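Local coordinates for protein 1,3-alpha-isomaltosidase (Kribbella flavida DSM 17836, PDB 5X3I) that hydrolyses the alpha-1,3-glucosidic linkages of the cyclic tetrasaccharide cyclobis-(1-6)-alpha-nigerosyl, releasing isomaltose inside the cell, at residues L180-D194 with G218-A232. The protein carries 1 engineered substitution. Numbering follows the deposited sequence.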
# COMPACT_ATOMS: atom_id res chain seq x y z
N LEU A 180 25.26 -3.68 -14.03
CA LEU A 180 25.48 -2.58 -13.10
C LEU A 180 26.95 -2.19 -13.08
O LEU A 180 27.82 -3.01 -13.37
CB LEU A 180 25.04 -2.97 -11.69
CG LEU A 180 23.62 -3.50 -11.53
CD1 LEU A 180 23.30 -3.76 -10.07
CD2 LEU A 180 22.61 -2.55 -12.15
N GLN A 181 27.22 -0.94 -12.75
CA GLN A 181 28.59 -0.48 -12.63
C GLN A 181 28.89 -0.20 -11.17
O GLN A 181 28.00 -0.30 -10.32
CB GLN A 181 28.82 0.77 -13.48
CG GLN A 181 28.57 0.55 -14.96
CD GLN A 181 28.54 1.85 -15.76
OE1 GLN A 181 27.99 2.86 -15.31
NE2 GLN A 181 29.12 1.82 -16.95
N ASP A 182 30.13 0.18 -10.87
CA ASP A 182 30.51 0.45 -9.50
C ASP A 182 29.91 1.77 -9.05
O ASP A 182 29.86 2.73 -9.81
CB ASP A 182 32.03 0.49 -9.35
CG ASP A 182 32.66 -0.87 -9.57
OD1 ASP A 182 32.77 -1.64 -8.59
OD2 ASP A 182 33.05 -1.17 -10.72
N GLY A 183 29.43 1.81 -7.81
CA GLY A 183 28.80 3.01 -7.30
C GLY A 183 27.36 3.17 -7.72
O GLY A 183 26.69 4.12 -7.30
N ASP A 184 26.87 2.26 -8.55
CA ASP A 184 25.48 2.28 -8.96
C ASP A 184 24.58 1.94 -7.78
O ASP A 184 24.86 1.01 -7.03
CB ASP A 184 25.22 1.32 -10.11
CG ASP A 184 25.28 1.99 -11.47
OD1 ASP A 184 25.32 3.23 -11.51
OD2 ASP A 184 25.27 1.28 -12.49
N ARG A 185 23.52 2.71 -7.62
CA ARG A 185 22.50 2.44 -6.61
C ARG A 185 21.20 2.05 -7.29
O ARG A 185 20.94 2.46 -8.42
CB ARG A 185 22.27 3.66 -5.71
CG ARG A 185 23.08 3.68 -4.44
CD ARG A 185 24.52 4.10 -4.67
NE ARG A 185 25.25 4.12 -3.41
CZ ARG A 185 26.51 4.49 -3.28
NH1 ARG A 185 27.20 4.89 -4.34
NH2 ARG A 185 27.10 4.47 -2.09
N LEU A 186 20.38 1.25 -6.61
CA LEU A 186 19.08 0.89 -7.13
C LEU A 186 17.98 1.48 -6.25
O LEU A 186 17.80 1.06 -5.11
CB LEU A 186 18.94 -0.63 -7.21
CG LEU A 186 20.10 -1.37 -7.90
CD1 LEU A 186 19.96 -2.87 -7.71
CD2 LEU A 186 20.16 -1.01 -9.37
N VAL A 187 17.25 2.46 -6.78
CA VAL A 187 16.25 3.20 -5.99
C VAL A 187 14.92 3.21 -6.71
O VAL A 187 14.84 3.59 -7.87
CB VAL A 187 16.71 4.64 -5.70
CG1 VAL A 187 15.61 5.44 -4.96
CG2 VAL A 187 18.00 4.62 -4.89
N GLY A 188 13.86 2.74 -6.06
CA GLY A 188 12.68 2.42 -6.84
C GLY A 188 11.80 1.34 -6.25
O GLY A 188 11.68 1.18 -5.05
N PHE A 189 11.16 0.64 -7.17
CA PHE A 189 10.39 -0.56 -6.91
C PHE A 189 9.12 -0.24 -6.14
O PHE A 189 8.58 -1.08 -5.45
CB PHE A 189 11.23 -1.59 -6.13
CG PHE A 189 12.56 -1.90 -6.78
CD1 PHE A 189 12.64 -2.82 -7.81
CD2 PHE A 189 13.72 -1.31 -6.33
CE1 PHE A 189 13.86 -3.12 -8.40
CE2 PHE A 189 14.95 -1.61 -6.91
CZ PHE A 189 15.02 -2.51 -7.94
N GLY A 190 8.64 0.99 -6.32
CA GLY A 190 7.47 1.45 -5.61
C GLY A 190 7.83 1.93 -4.23
O GLY A 190 8.89 2.52 -4.02
N GLU A 191 6.94 1.69 -3.29
CA GLU A 191 7.11 2.11 -1.91
C GLU A 191 7.84 1.03 -1.10
O GLU A 191 7.34 -0.07 -0.95
CB GLU A 191 5.74 2.42 -1.30
CG GLU A 191 5.75 2.87 0.14
CD GLU A 191 4.34 3.05 0.69
OE1 GLU A 191 3.45 2.23 0.34
OE2 GLU A 191 4.12 4.00 1.46
N ARG A 192 9.02 1.37 -0.59
CA ARG A 192 9.87 0.39 0.10
C ARG A 192 10.21 0.86 1.50
O ARG A 192 10.53 2.03 1.72
CB ARG A 192 11.14 0.13 -0.71
CG ARG A 192 10.87 -0.48 -2.06
CD ARG A 192 10.32 -1.90 -1.92
NE ARG A 192 9.65 -2.34 -3.13
CZ ARG A 192 9.25 -3.59 -3.35
NH1 ARG A 192 9.48 -4.54 -2.46
NH2 ARG A 192 8.62 -3.87 -4.48
N TYR A 193 10.03 -0.03 2.47
CA TYR A 193 10.23 0.32 3.86
C TYR A 193 11.58 -0.03 4.50
O TYR A 193 11.87 0.43 5.60
CB TYR A 193 9.11 -0.33 4.68
CG TYR A 193 7.70 0.04 4.25
CD1 TYR A 193 7.13 -0.48 3.08
CD2 TYR A 193 6.92 0.87 5.03
CE1 TYR A 193 5.84 -0.15 2.71
CE2 TYR A 193 5.64 1.21 4.66
CZ TYR A 193 5.10 0.70 3.51
OH TYR A 193 3.82 1.04 3.15
N ASP A 194 12.38 -0.90 3.87
CA ASP A 194 13.67 -1.27 4.45
C ASP A 194 14.86 -0.38 4.08
O ASP A 194 15.66 -0.05 4.93
CB ASP A 194 14.00 -2.75 4.15
CG ASP A 194 13.89 -3.11 2.70
OD1 ASP A 194 13.64 -2.22 1.87
OD2 ASP A 194 14.05 -4.31 2.38
N GLY A 218 10.40 -6.84 4.40
CA GLY A 218 10.67 -6.40 3.05
C GLY A 218 9.48 -6.51 2.11
O GLY A 218 9.64 -6.91 0.96
N ARG A 219 8.28 -6.18 2.59
CA ARG A 219 7.11 -6.26 1.73
C ARG A 219 6.45 -4.89 1.57
O ARG A 219 6.82 -3.93 2.24
CB ARG A 219 6.12 -7.28 2.29
CG ARG A 219 6.74 -8.66 2.51
CD ARG A 219 5.87 -9.61 3.33
NE ARG A 219 6.51 -10.91 3.47
CZ ARG A 219 6.11 -11.87 4.31
NH1 ARG A 219 5.06 -11.68 5.09
NH2 ARG A 219 6.77 -13.02 4.36
N THR A 220 5.44 -4.80 0.70
CA THR A 220 4.79 -3.51 0.50
C THR A 220 3.36 -3.60 -0.05
O THR A 220 3.03 -4.50 -0.81
CB THR A 220 5.65 -2.63 -0.44
OG1 THR A 220 5.03 -1.35 -0.62
CG2 THR A 220 5.84 -3.30 -1.79
N TYR A 221 2.55 -2.61 0.30
CA TYR A 221 1.24 -2.43 -0.30
C TYR A 221 1.31 -1.85 -1.71
O TYR A 221 0.35 -1.91 -2.46
CB TYR A 221 0.38 -1.46 0.53
CG TYR A 221 0.26 -1.67 2.02
CD1 TYR A 221 -0.79 -2.39 2.54
CD2 TYR A 221 1.14 -1.05 2.89
CE1 TYR A 221 -0.94 -2.52 3.89
CE2 TYR A 221 0.99 -1.17 4.24
CZ TYR A 221 -0.05 -1.92 4.74
OH TYR A 221 -0.21 -2.05 6.09
N LEU A 222 2.42 -1.22 -2.05
CA LEU A 222 2.49 -0.42 -3.26
C LEU A 222 3.80 -0.65 -4.02
O LEU A 222 4.64 0.24 -4.07
CB LEU A 222 2.33 1.07 -2.91
CG LEU A 222 1.60 1.98 -3.91
CD1 LEU A 222 1.40 3.40 -3.35
CD2 LEU A 222 2.26 2.02 -5.29
N PRO A 223 3.98 -1.85 -4.57
CA PRO A 223 5.17 -2.14 -5.38
C PRO A 223 5.06 -1.59 -6.80
O PRO A 223 3.94 -1.45 -7.26
CB PRO A 223 5.22 -3.66 -5.40
CG PRO A 223 3.79 -4.06 -5.40
CD PRO A 223 3.05 -2.99 -4.57
N MET A 224 6.18 -1.31 -7.46
CA MET A 224 6.20 -1.15 -8.92
C MET A 224 7.45 -1.82 -9.54
O MET A 224 8.53 -1.70 -8.99
CB MET A 224 6.20 0.33 -9.32
CG MET A 224 5.15 1.21 -8.67
SD MET A 224 5.26 2.88 -9.33
CE MET A 224 4.05 3.69 -8.25
N PRO A 225 7.30 -2.45 -10.71
CA PRO A 225 8.48 -3.04 -11.36
C PRO A 225 9.30 -1.97 -12.06
O PRO A 225 9.42 -1.99 -13.28
CB PRO A 225 7.87 -4.02 -12.35
CG PRO A 225 6.55 -3.42 -12.70
CD PRO A 225 6.07 -2.72 -11.45
N PHE A 226 9.81 -1.02 -11.30
CA PHE A 226 10.52 0.12 -11.86
C PHE A 226 11.55 0.58 -10.86
O PHE A 226 11.31 0.54 -9.67
CB PHE A 226 9.56 1.27 -12.21
CG PHE A 226 10.23 2.62 -12.28
CD1 PHE A 226 10.77 3.08 -13.47
CD2 PHE A 226 10.36 3.41 -11.15
CE1 PHE A 226 11.40 4.31 -13.54
CE2 PHE A 226 11.00 4.65 -11.22
CZ PHE A 226 11.52 5.09 -12.41
N ALA A 227 12.70 1.03 -11.35
CA ALA A 227 13.72 1.59 -10.46
C ALA A 227 14.70 2.49 -11.19
O ALA A 227 14.89 2.37 -12.40
CB ALA A 227 14.48 0.48 -9.77
N HIS A 228 15.34 3.37 -10.43
CA HIS A 228 16.45 4.16 -10.93
C HIS A 228 17.73 3.34 -10.82
O HIS A 228 17.94 2.66 -9.81
CB HIS A 228 16.61 5.46 -10.14
CG HIS A 228 15.48 6.44 -10.32
ND1 HIS A 228 15.54 7.49 -11.21
CD2 HIS A 228 14.28 6.53 -9.71
CE1 HIS A 228 14.42 8.17 -11.15
NE2 HIS A 228 13.63 7.62 -10.25
N VAL A 229 18.58 3.39 -11.83
CA VAL A 229 19.95 2.95 -11.65
C VAL A 229 20.81 4.20 -11.72
O VAL A 229 21.03 4.75 -12.79
CB VAL A 229 20.38 1.93 -12.72
CG1 VAL A 229 21.74 1.33 -12.35
CG2 VAL A 229 19.34 0.84 -12.87
N VAL A 230 21.31 4.61 -10.57
CA VAL A 230 21.90 5.94 -10.45
C VAL A 230 23.25 5.82 -9.81
O VAL A 230 23.40 5.17 -8.78
CB VAL A 230 20.99 6.88 -9.63
CG1 VAL A 230 20.39 6.15 -8.45
CG2 VAL A 230 21.75 8.10 -9.16
N GLY A 231 24.25 6.46 -10.41
CA GLY A 231 25.62 6.12 -10.09
C GLY A 231 26.58 7.28 -10.11
O GLY A 231 26.25 8.38 -10.53
N ALA A 232 27.79 7.00 -9.64
CA ALA A 232 28.76 8.03 -9.29
C ALA A 232 29.16 8.95 -10.45
O ALA A 232 29.24 10.16 -10.27
CB ALA A 232 30.01 7.38 -8.71
O HOH W 1 10.99 -4.53 0.04
O HOH W 2 9.53 -2.85 1.86
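Thr220 turns OG1 anti to its own N (chi1 -179°) and leaves CG2 on the side facing Arg192, whose chain bends at chi2 (-67°) so that the guanidinium lies across this methyl. CG2 sits over the centre of one guanidinium face, 3.8 Å from Arg192 CZ, while Pro223 CB packs against NH2. In the plane of the group, NE and NH2 grip Phe189 O side-on, NE at 2.8 Å. The same oxygen also accepts from Met224 N, which comes from above the carbonyl plane, and NH2 further bonds Asp204 O. A leucine in place of Arg192 would probably leave Phe189 O with Met224 N alone among these three donors and take from Asp204 O its bond to NH2. Thr220 OG1 donates to Glu191 O at 2.7 Å and accepts from Leu222 N, closing an ST turn; Leu222 O in turn takes Glu191 N almost straight (177°). Tyr193 presents a ring edge to Thr220 OG1, and its OH, bonded to Ala534 O, meets the ring edge of Tyr221 at CD2, 3.4 Å away. Before the corner at Phe189, and after the matching one at Pro225, strands 185-188 and 226-230 pair antiparallel, with Arg185–Val230 and Val187–His228 as hydrogen-bonded pairs. Ala227 CB forms a CH-pi contact over the Phe189 face, 3.7 Å from the ring centroid. Gly188 lies opposite, its CA only 3.9 Å from Ala227 CA, where a side chain would clash. On the sheet face that carries Ala227, Leu186 CD2 lies alongside Val229 CG2. Strand 185-188 thus edges a mixed beta-sheet, paired with strand 223-230, in the galactose mutarotase-like N-terminal domain of family 31, and the loop leading into strand 223-230 carries Tyr221 to the catalytic TIM barrel, where its OH bonds the N of Asp536, the inferred proton donor.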